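Local atomic coordinates of cytochrome c (Pseudomonas aeruginosa, PDB entry 6RTE), a protein that dehydrogenates dihydro-heme d1 in the biosynthesis of heme d1, with a heme c as a likely electron carrier. Residues L244-A249 and S253-I258; W233-N238 and H280-A285; V397-G402 and G421-E426. All blocks are in the same frame, centred on the assembly; numbering follows the deposited sequence. Where two conformers were deposited one is given.

All three contacts lie in the eight-bladed beta-propeller; both segments of interaction 1 fall between the two segments of interaction 2 along the chain, with interaction 3 following later. Interaction 1 pairs the last two strands of one blade, and interaction 2 packs the second strand of that blade, 233-238, against the next blade. Their centres are about 10 Å apart, and they meet where 233-238 and 243-248 run as neighbours, L247 N probably hydrogen-bonding to V234 O. Interaction 3 joins two loops on the opposite side of the chain's centre, its centre about 40 Å from that of interaction 1. Together they illustrate three levels of propeller assembly: pairing within a blade, packing between blades and contact between loops.

Interaction 1. Residues L244-A249 and S253-I258; sequences LVLLDA and SLVQVI
L246 and V255 meet at a classic beta bulge in the hairpin that joins the last two strands of a propeller blade. Among the backbone bonds, L244 and I258 form an antiparallel hydrogen-bonded pair, L244 N giving to I258 O (2.8 Å) and I258 N to L244 O. At the bulge L246 O is gripped twice, by V255 N at 2.8 Å and by Q256 N at 3.3 Å, because both residues stand opposite this one leucine. V255 leaves extended geometry here (psi -52°), and the register shifts by one before D248 N bonds to S253 O.

The apolar contacts form two layers. V245 CG1 meets L254 CD1 at 3.8 Å, the two side chains crossing at about a right angle. On this side helix 120-126 packs on the hairpin: I123 covers V245 and V257, an apolar surface that suits compact valines, while the longer L254 rests on A120 and R124. The other layer holds L244 and I258, both packed on W293 of the next blade, while L246 also rests on P302 and V303.

Near the turn the polar ends serve the connecting loop: D248 OD1 bonds to R250 N, and S253 OG bonds to D251 OD1. V255 fills the bulge with both branches. V255 CG1, anti to its own N (chi1 -178°), touches L246 CD2 at 3.7 Å, whereas V255 CG2 lies 3.5 Å from D248 N.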
loop_
_atom_site.group_PDB
_atom_site.type_symbol
_atom_site.label_atom_id
_atom_site.label_comp_id
_atom_site.label_asym_id
_atom_site.label_seq_id
_atom_site.Cartn_x
_atom_site.Cartn_y
_atom_site.Cartn_z
ATOM N N LEU A 244 11.032 -8.478 -9.504
ATOM C CA LEU A 244 9.810 -7.921 -10.063
ATOM C C LEU A 244 9.107 -9.021 -10.835
ATOM O O LEU A 244 9.755 -9.832 -11.512
ATOM C CB LEU A 244 10.103 -6.749 -11.008
ATOM C CG LEU A 244 10.823 -5.534 -10.405
ATOM C CD1 LEU A 244 11.489 -4.735 -11.516
ATOM C CD2 LEU A 244 9.848 -4.662 -9.626
ATOM N N VAL A 245 7.781 -9.058 -10.751
ATOM C CA VAL A 245 6.996 -10.016 -11.522
ATOM C C VAL A 245 6.046 -9.223 -12.415
ATOM O O VAL A 245 5.252 -8.407 -11.929
ATOM C CB VAL A 245 6.249 -11.003 -10.614
ATOM C CG1 VAL A 245 5.288 -11.857 -11.398
ATOM C CG2 VAL A 245 7.265 -11.900 -9.859
ATOM N N LEU A 246 6.165 -9.445 -13.721
ATOM C CA LEU A 246 5.373 -8.773 -14.735
ATOM C C LEU A 246 4.225 -9.693 -15.151
ATOM O O LEU A 246 4.459 -10.828 -15.582
ATOM C CB LEU A 246 6.238 -8.423 -15.941
ATOM C CG LEU A 246 5.540 -7.717 -17.111
ATOM C CD1 LEU A 246 5.009 -6.367 -16.667
ATOM C CD2 LEU A 246 6.489 -7.562 -18.283
ATOM N N LEU A 247 2.999 -9.195 -15.029
ATOM C CA LEU A 247 1.793 -9.948 -15.328
ATOM C C LEU A 247 1.000 -9.224 -16.419
ATOM O O LEU A 247 1.082 -8.000 -16.559
ATOM C CB LEU A 247 0.912 -10.107 -14.080
ATOM C CG LEU A 247 1.535 -10.681 -12.804
ATOM C CD1 LEU A 247 0.574 -10.542 -11.608
ATOM C CD2 LEU A 247 1.909 -12.141 -12.996
ATOM N N ASP A 248 0.244 -10.001 -17.195
ATOM C CA ASP A 248 -0.752 -9.451 -18.104
ATOM C C ASP A 248 -1.950 -8.971 -17.279
ATOM O O ASP A 248 -2.548 -9.745 -16.522
ATOM C CB ASP A 248 -1.164 -10.508 -19.127
ATOM C CG ASP A 248 -2.083 -9.961 -20.225
ATOM O OD1 ASP A 248 -3.025 -9.198 -19.908
ATOM O OD2 ASP A 248 -1.866 -10.301 -21.410
ATOM N N ALA A 249 -2.268 -7.681 -17.392
ATOM C CA ALA A 249 -3.306 -7.074 -16.563
ATOM C C ALA A 249 -4.727 -7.546 -16.880
ATOM O O ALA A 249 -5.644 -7.205 -16.133
ATOM C CB ALA A 249 -3.253 -5.556 -16.717
ATOM N N SER A 253 -1.885 -13.524 -15.982
ATOM C CA SER A 253 -0.953 -14.535 -16.458
ATOM C C SER A 253 0.478 -13.997 -16.385
ATOM O O SER A 253 0.722 -12.782 -16.438
ATOM C CB SER A 253 -1.309 -14.975 -17.889
ATOM O OG SER A 253 -1.218 -13.898 -18.819
ATOM N N LEU A 254 1.429 -14.909 -16.215
ATOM C CA LEU A 254 2.825 -14.505 -16.060
ATOM C C LEU A 254 3.432 -14.110 -17.403
ATOM O O LEU A 254 3.376 -14.871 -18.377
ATOM C CB LEU A 254 3.649 -15.637 -15.454
ATOM C CG LEU A 254 5.146 -15.319 -15.330
ATOM C CD1 LEU A 254 5.386 -14.091 -14.477
ATOM C CD2 LEU A 254 5.895 -16.526 -14.761
ATOM N N VAL A 255 4.034 -12.930 -17.452
ATOM C CA VAL A 255 4.824 -12.514 -18.590
ATOM C C VAL A 255 6.317 -12.775 -18.363
ATOM O O VAL A 255 6.976 -13.395 -19.194
ATOM C CB VAL A 255 4.549 -11.029 -18.917
ATOM C CG1 VAL A 255 5.344 -10.596 -20.142
ATOM C CG2 VAL A 255 3.043 -10.817 -19.140
ATOM N N GLN A 256 6.873 -12.306 -17.249
ATOM C CA GLN A 256 8.305 -12.502 -17.029
ATOM C C GLN A 256 8.671 -12.180 -15.585
ATOM O O GLN A 256 8.158 -11.221 -15.003
ATOM C CB GLN A 256 9.125 -11.629 -17.996
ATOM C CG GLN A 256 10.542 -12.134 -18.259
ATOM C CD GLN A 256 11.227 -11.395 -19.404
ATOM O OE1 GLN A 256 10.630 -11.160 -20.459
ATOM N NE2 GLN A 256 12.490 -11.035 -19.200
ATOM N N VAL A 257 9.565 -12.994 -15.028
ATOM C CA VAL A 257 10.147 -12.773 -13.704
ATOM C C VAL A 257 11.455 -12.018 -13.912
ATOM O O VAL A 257 12.342 -12.493 -14.637
ATOM C CB VAL A 257 10.401 -14.102 -12.972
ATOM C CG1 VAL A 257 11.107 -13.862 -11.636
ATOM C CG2 VAL A 257 9.100 -14.866 -12.768
ATOM N N ILE A 258 11.576 -10.845 -13.305
ATOM C CA ILE A 258 12.783 -10.029 -13.446
ATOM C C ILE A 258 13.538 -9.990 -12.118
ATOM O O ILE A 258 13.114 -9.292 -11.189
ATOM C CB ILE A 258 12.444 -8.602 -13.918
ATOM C CG1 ILE A 258 11.596 -8.635 -15.199
ATOM C CG2 ILE A 258 13.726 -7.824 -14.149
ATOM C CD1 ILE A 258 10.989 -7.280 -15.577
#

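Interaction 2. Residues W233-N238 and H280-A285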
loop_
_atom_site.group_PDB
_atom_site.type_symbol
_atom_site.label_atom_id
_atom_site.label_comp_id
_atom_site.label_asym_id
_atom_site.label_seq_id
_atom_site.Cartn_x
_atom_site.Cartn_y
_atom_site.Cartn_z
ATOM N N TRP A 233 -0.268 -3.927 -18.312
ATOM C CA TRP A 233 0.695 -4.629 -17.476
ATOM C C TRP A 233 0.470 -4.367 -15.997
ATOM O O TRP A 233 0.174 -3.244 -15.591
ATOM C CB TRP A 233 2.139 -4.207 -17.823
ATOM C CG TRP A 233 2.432 -4.149 -19.299
ATOM C CD1 TRP A 233 2.702 -3.038 -20.038
ATOM C CD2 TRP A 233 2.469 -5.251 -20.199
ATOM N NE1 TRP A 233 2.910 -3.385 -21.349
ATOM C CE2 TRP A 233 2.769 -4.740 -21.472
ATOM C CE3 TRP A 233 2.278 -6.626 -20.052
ATOM C CZ2 TRP A 233 2.869 -5.549 -22.597
ATOM C CZ3 TRP A 233 2.379 -7.428 -21.161
ATOM C CH2 TRP A 233 2.669 -6.892 -22.420
ATOM N N VAL A 234 0.648 -5.418 -15.193
ATOM C CA VAL A 234 0.808 -5.314 -13.751
ATOM C C VAL A 234 2.258 -5.654 -13.411
ATOM O O VAL A 234 2.764 -6.719 -13.803
ATOM C CB VAL A 234 -0.152 -6.255 -13.000
ATOM C CG1 VAL A 234 0.089 -6.190 -11.505
ATOM C CG2 VAL A 234 -1.603 -5.921 -13.332
ATOM N N LEU A 235 2.913 -4.776 -12.672
ATOM C CA LEU A 235 4.271 -5.018 -12.182
ATOM C C LEU A 235 4.215 -5.150 -10.666
ATOM O O LEU A 235 3.742 -4.237 -9.978
ATOM C CB LEU A 235 5.231 -3.902 -12.602
ATOM C CG LEU A 235 6.706 -4.203 -12.288
ATOM C CD1 LEU A 235 7.194 -5.342 -13.156
ATOM C CD2 LEU A 235 7.585 -2.951 -12.456
ATOM N N VAL A 236 4.699 -6.281 -10.151
ATOM C CA VAL A 236 4.647 -6.597 -8.727
ATOM C C VAL A 236 6.056 -6.499 -8.153
ATOM O O VAL A 236 6.992 -7.111 -8.688
ATOM C CB VAL A 236 4.080 -8.010 -8.469
ATOM C CG1 VAL A 236 3.925 -8.251 -6.984
ATOM C CG2 VAL A 236 2.760 -8.222 -9.192
ATOM N N GLY A 237 6.194 -5.743 -7.066
ATOM C CA GLY A 237 7.467 -5.589 -6.383
ATOM C C GLY A 237 7.536 -6.462 -5.150
ATOM O O GLY A 237 6.782 -6.263 -4.193
ATOM N N ASN A 238 8.472 -7.418 -5.163
ATOM C CA ASN A 238 8.581 -8.424 -4.119
ATOM C C ASN A 238 9.796 -8.180 -3.230
ATOM O O ASN A 238 10.871 -7.781 -3.705
ATOM C CB ASN A 238 8.679 -9.832 -4.720
ATOM C CG ASN A 238 7.364 -10.333 -5.287
ATOM O OD1 ASN A 238 6.289 -9.981 -4.805
ATOM N ND2 ASN A 238 7.445 -11.173 -6.315
ATOM N N HIS A 280 5.280 6.798 -19.656
ATOM C CA HIS A 280 4.865 5.445 -20.019
ATOM C C HIS A 280 5.865 4.411 -19.517
ATOM O O HIS A 280 6.351 3.561 -20.263
ATOM C CB HIS A 280 4.666 5.323 -21.520
ATOM C CG HIS A 280 3.738 6.349 -22.070
ATOM N ND1 HIS A 280 2.440 6.477 -21.624
ATOM C CD2 HIS A 280 3.929 7.333 -22.976
ATOM C CE1 HIS A 280 1.861 7.486 -22.260
ATOM N NE2 HIS A 280 2.746 8.020 -23.081
ATOM N N SER A 281 6.149 4.487 -18.219
ATOM C CA SER A 281 7.180 3.645 -17.623
ATOM C C SER A 281 6.776 3.276 -16.210
ATOM O O SER A 281 5.981 3.969 -15.567
ATOM C CB SER A 281 8.535 4.359 -17.590
ATOM O OG SER A 281 8.531 5.354 -16.578
ATOM N N PHE A 282 7.337 2.160 -15.740
ATOM C CA PHE A 282 7.380 1.854 -14.321
ATOM C C PHE A 282 8.689 2.382 -13.739
ATOM O O PHE A 282 9.735 2.356 -14.402
ATOM C CB PHE A 282 7.282 0.349 -14.075
ATOM C CG PHE A 282 5.936 -0.247 -14.404
ATOM C CD1 PHE A 282 4.806 0.110 -13.685
ATOM C CD2 PHE A 282 5.814 -1.200 -15.401
ATOM C CE1 PHE A 282 3.574 -0.463 -13.966
ATOM C CE2 PHE A 282 4.578 -1.782 -15.689
ATOM C CZ PHE A 282 3.464 -1.409 -14.969
ATOM N N VAL A 283 8.626 2.852 -12.492
ATOM C CA VAL A 283 9.801 3.275 -11.739
ATOM C C VAL A 283 9.880 2.392 -10.496
ATOM O O VAL A 283 8.869 2.192 -9.814
ATOM C CB VAL A 283 9.731 4.763 -11.357
ATOM C CG1 VAL A 283 10.907 5.139 -10.477
ATOM C CG2 VAL A 283 9.684 5.665 -12.609
ATOM N N VAL A 284 11.070 1.857 -10.220
ATOM C CA VAL A 284 11.260 0.842 -9.194
ATOM C C VAL A 284 12.293 1.329 -8.183
ATOM O O VAL A 284 13.412 1.713 -8.558
ATOM C CB VAL A 284 11.700 -0.504 -9.810
ATOM C CG1 VAL A 284 11.887 -1.566 -8.724
ATOM C CG2 VAL A 284 10.676 -0.963 -10.855
ATOM N N ALA A 285 11.921 1.285 -6.905
ATOM C CA ALA A 285 12.822 1.570 -5.796
ATOM C C ALA A 285 13.406 0.265 -5.273
ATOM O O ALA A 285 12.655 -0.665 -4.961
ATOM C CB ALA A 285 12.093 2.293 -4.669
#
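The backbone N of W233 is hydrogen-bonded to S228 OG, which anchors the start of a strand whose first residue meets F282 of the adjoining blade. No hydrogen bond crosses between strands 233-238 and 281-285: their axes run 9.3 Å apart and almost parallel, at 3°, so they are the facing layers of two packed sheets. Side chains alone could bridge such a gap, and F282 and L235 together do most of that work.

The CB of L235 sits over the centre of one face of the F282 ring, 3.8 Å from its centroid and only 9° off the normal, a CH-pi contact made squarely over the face. With CG of L235 anti to its backbone N (chi1 -172°), the branch runs on past the ring as the phenyl slides by in the opposite direction. L235 CD2 thereby comes to 3.7 Å from F282 CB and to 4.0 Å from V284 CG2. A leucine suits this place because its CB can cover the ring while a terminal methyl reaches V284, two residues beyond F282. W233 meets the ring at one edge: its carbonyl O lies in the ring plane, 3.8 Å from F282 CZ, and its CB is 4.0 Å from F282 CE2. The indole itself leads away, toward K301 and P302.

All four touching residues are buried, and S228 and T275 also pack on the phenylalanine, whose ring meets that of Y297 with the planes inclined. Within its blade, strand 233-238 runs between strands 221-227 and 243-248. Strand 281-286 lies between 270-276 and 291-296, and on its far side V283 packs on F317 and F319 of strand 317-319 in the following blade.

Interaction 3. Residues V397-G402 and G421-E426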
loop_
_atom_site.group_PDB
_atom_site.type_symbol
_atom_site.label_atom_id
_atom_site.label_comp_id
_atom_site.label_asym_id
_atom_site.label_seq_id
_atom_site.Cartn_x
_atom_site.Cartn_y
_atom_site.Cartn_z
ATOM N N VAL A 397 4.193 22.713 12.811
ATOM C CA VAL A 397 4.332 21.802 13.941
ATOM C C VAL A 397 2.971 21.202 14.270
ATOM O O VAL A 397 1.943 21.891 14.230
ATOM C CB VAL A 397 4.949 22.530 15.151
ATOM C CG1 VAL A 397 4.123 23.754 15.533
ATOM C CG2 VAL A 397 5.098 21.577 16.332
ATOM N N THR A 398 2.955 19.904 14.572
ATOM C CA THR A 398 1.735 19.188 14.917
ATOM C C THR A 398 1.958 18.419 16.215
ATOM O O THR A 398 3.036 18.460 16.815
ATOM C CB THR A 398 1.305 18.223 13.799
ATOM O OG1 THR A 398 2.213 17.112 13.746
ATOM C CG2 THR A 398 1.283 18.933 12.449
ATOM N N ASP A 399 0.919 17.696 16.643
ATOM C CA ASP A 399 0.990 16.980 17.911
ATOM C C ASP A 399 1.963 15.808 17.840
ATOM O O ASP A 399 2.716 15.564 18.790
ATOM C CB ASP A 399 -0.402 16.499 18.317
ATOM C CG ASP A 399 -1.287 17.630 18.818
ATOM O OD1 ASP A 399 -0.919 18.809 18.629
ATOM O OD2 ASP A 399 -2.346 17.337 19.412
ATOM N N GLY A 400 1.964 15.071 16.732
ATOM C CA GLY A 400 2.830 13.928 16.594
ATOM C C GLY A 400 3.045 13.521 15.152
ATOM O O GLY A 400 2.438 14.066 14.225
ATOM N N PRO A 401 3.923 12.542 14.938
ATOM C CA PRO A 401 4.187 12.084 13.570
ATOM C C PRO A 401 2.930 11.520 12.929
ATOM O O PRO A 401 2.148 10.817 13.573
ATOM C CB PRO A 401 5.260 11.005 13.757
ATOM C CG PRO A 401 5.084 10.539 15.169
ATOM C CD PRO A 401 4.654 11.748 15.941
ATOM N N GLY A 402 2.742 11.849 11.648
ATOM C CA GLY A 402 1.629 11.364 10.868
ATOM C C GLY A 402 2.093 10.478 9.724
ATOM O O GLY A 402 3.289 10.238 9.533
ATOM N N GLY A 421 1.448 9.057 16.378
ATOM C CA GLY A 421 1.786 9.668 17.645
ATOM C C GLY A 421 1.052 9.041 18.818
ATOM O O GLY A 421 0.151 8.223 18.657
ATOM N N LYS A 422 1.467 9.436 20.027
ATOM C CA LYS A 422 0.749 9.010 21.222
ATOM C C LYS A 422 -0.672 9.562 21.220
ATOM O O LYS A 422 -1.611 8.894 21.668
ATOM C CB LYS A 422 1.503 9.460 22.475
ATOM N N LYS A 423 -0.840 10.786 20.725
ATOM C CA LYS A 423 -2.145 11.393 20.478
ATOM C C LYS A 423 -2.454 11.214 18.997
ATOM O O LYS A 423 -1.670 11.645 18.146
ATOM C CB LYS A 423 -2.119 12.868 20.885
ATOM C CG LYS A 423 -3.133 13.788 20.211
ATOM C CD LYS A 423 -4.518 13.680 20.825
ATOM C CE LYS A 423 -5.311 14.958 20.586
ATOM N NZ LYS A 423 -6.754 14.799 20.905
ATOM N N HIS A 424 -3.581 10.575 18.689
ATOM C CA HIS A 424 -3.794 10.116 17.319
ATOM C C HIS A 424 -5.256 9.909 16.943
ATOM O O HIS A 424 -5.585 8.955 16.230
ATOM C CB HIS A 424 -3.029 8.801 17.113
ATOM C CG HIS A 424 -3.341 7.762 18.149
ATOM N ND1 HIS A 424 -4.536 7.078 18.184
ATOM C CD2 HIS A 424 -2.620 7.308 19.201
ATOM C CE1 HIS A 424 -4.533 6.237 19.203
ATOM N NE2 HIS A 424 -3.383 6.357 19.835
ATOM N N ASP A 425 -6.139 10.807 17.386
ATOM C CA ASP A 425 -7.561 10.709 17.073
ATOM C C ASP A 425 -8.069 11.921 16.299
ATOM O O ASP A 425 -9.282 12.118 16.193
ATOM C CB ASP A 425 -8.379 10.517 18.355
ATOM C CG ASP A 425 -8.034 11.538 19.439
ATOM O OD1 ASP A 425 -7.455 12.600 19.125
ATOM O OD2 ASP A 425 -8.341 11.267 20.619
ATOM N N GLU A 426 -7.167 12.718 15.732
ATOM C CA GLU A 426 -7.521 13.990 15.122
ATOM C C GLU A 426 -6.976 14.050 13.706
ATOM O O GLU A 426 -5.814 13.700 13.467
ATOM C CB GLU A 426 -6.967 15.153 15.952
ATOM C CG GLU A 426 -7.904 16.336 16.080
ATOM C CD GLU A 426 -7.597 17.183 17.303
ATOM O OE1 GLU A 426 -8.063 16.825 18.408
ATOM O OE2 GLU A 426 -6.878 18.195 17.163
#
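D399 lays its carboxylate against the hydrocarbon part of K423 and not against the ammonium group: OD2 is 3.7 Å from K423 CG but 5.3 Å from K423 NZ. The lysine chain bends at its second torsion (chi2 80°), carrying NZ to acids of its own loop. There K423 NZ forms a salt bridge with D425 OD1 at 2.9 Å, through the syn lone pair, and a weak one with E426 OE1 at 3.5 Å. D399 has a long, weak ion pair with R440; K423 may attract it through space, while the like charge of E426 would oppose that pull.

Beside this pair the backbones pass closely. G400 and G421 have no side chains to hold the loops apart, and their CA atoms are 4.5 Å from each other. P401 adds a rigid edge, its CD 3.9 Å from G421 CA.

The surrounding charges continue the network: D425 OD2 forms a salt bridge with R442, and E426 OE2 with R440 of strand 437-441. Segment 397-402 leads from strand 391-397, the last of one blade, to strand 405-406 of the next, while segment 421-426 connects strands 413-417 and 427-431 within that second blade.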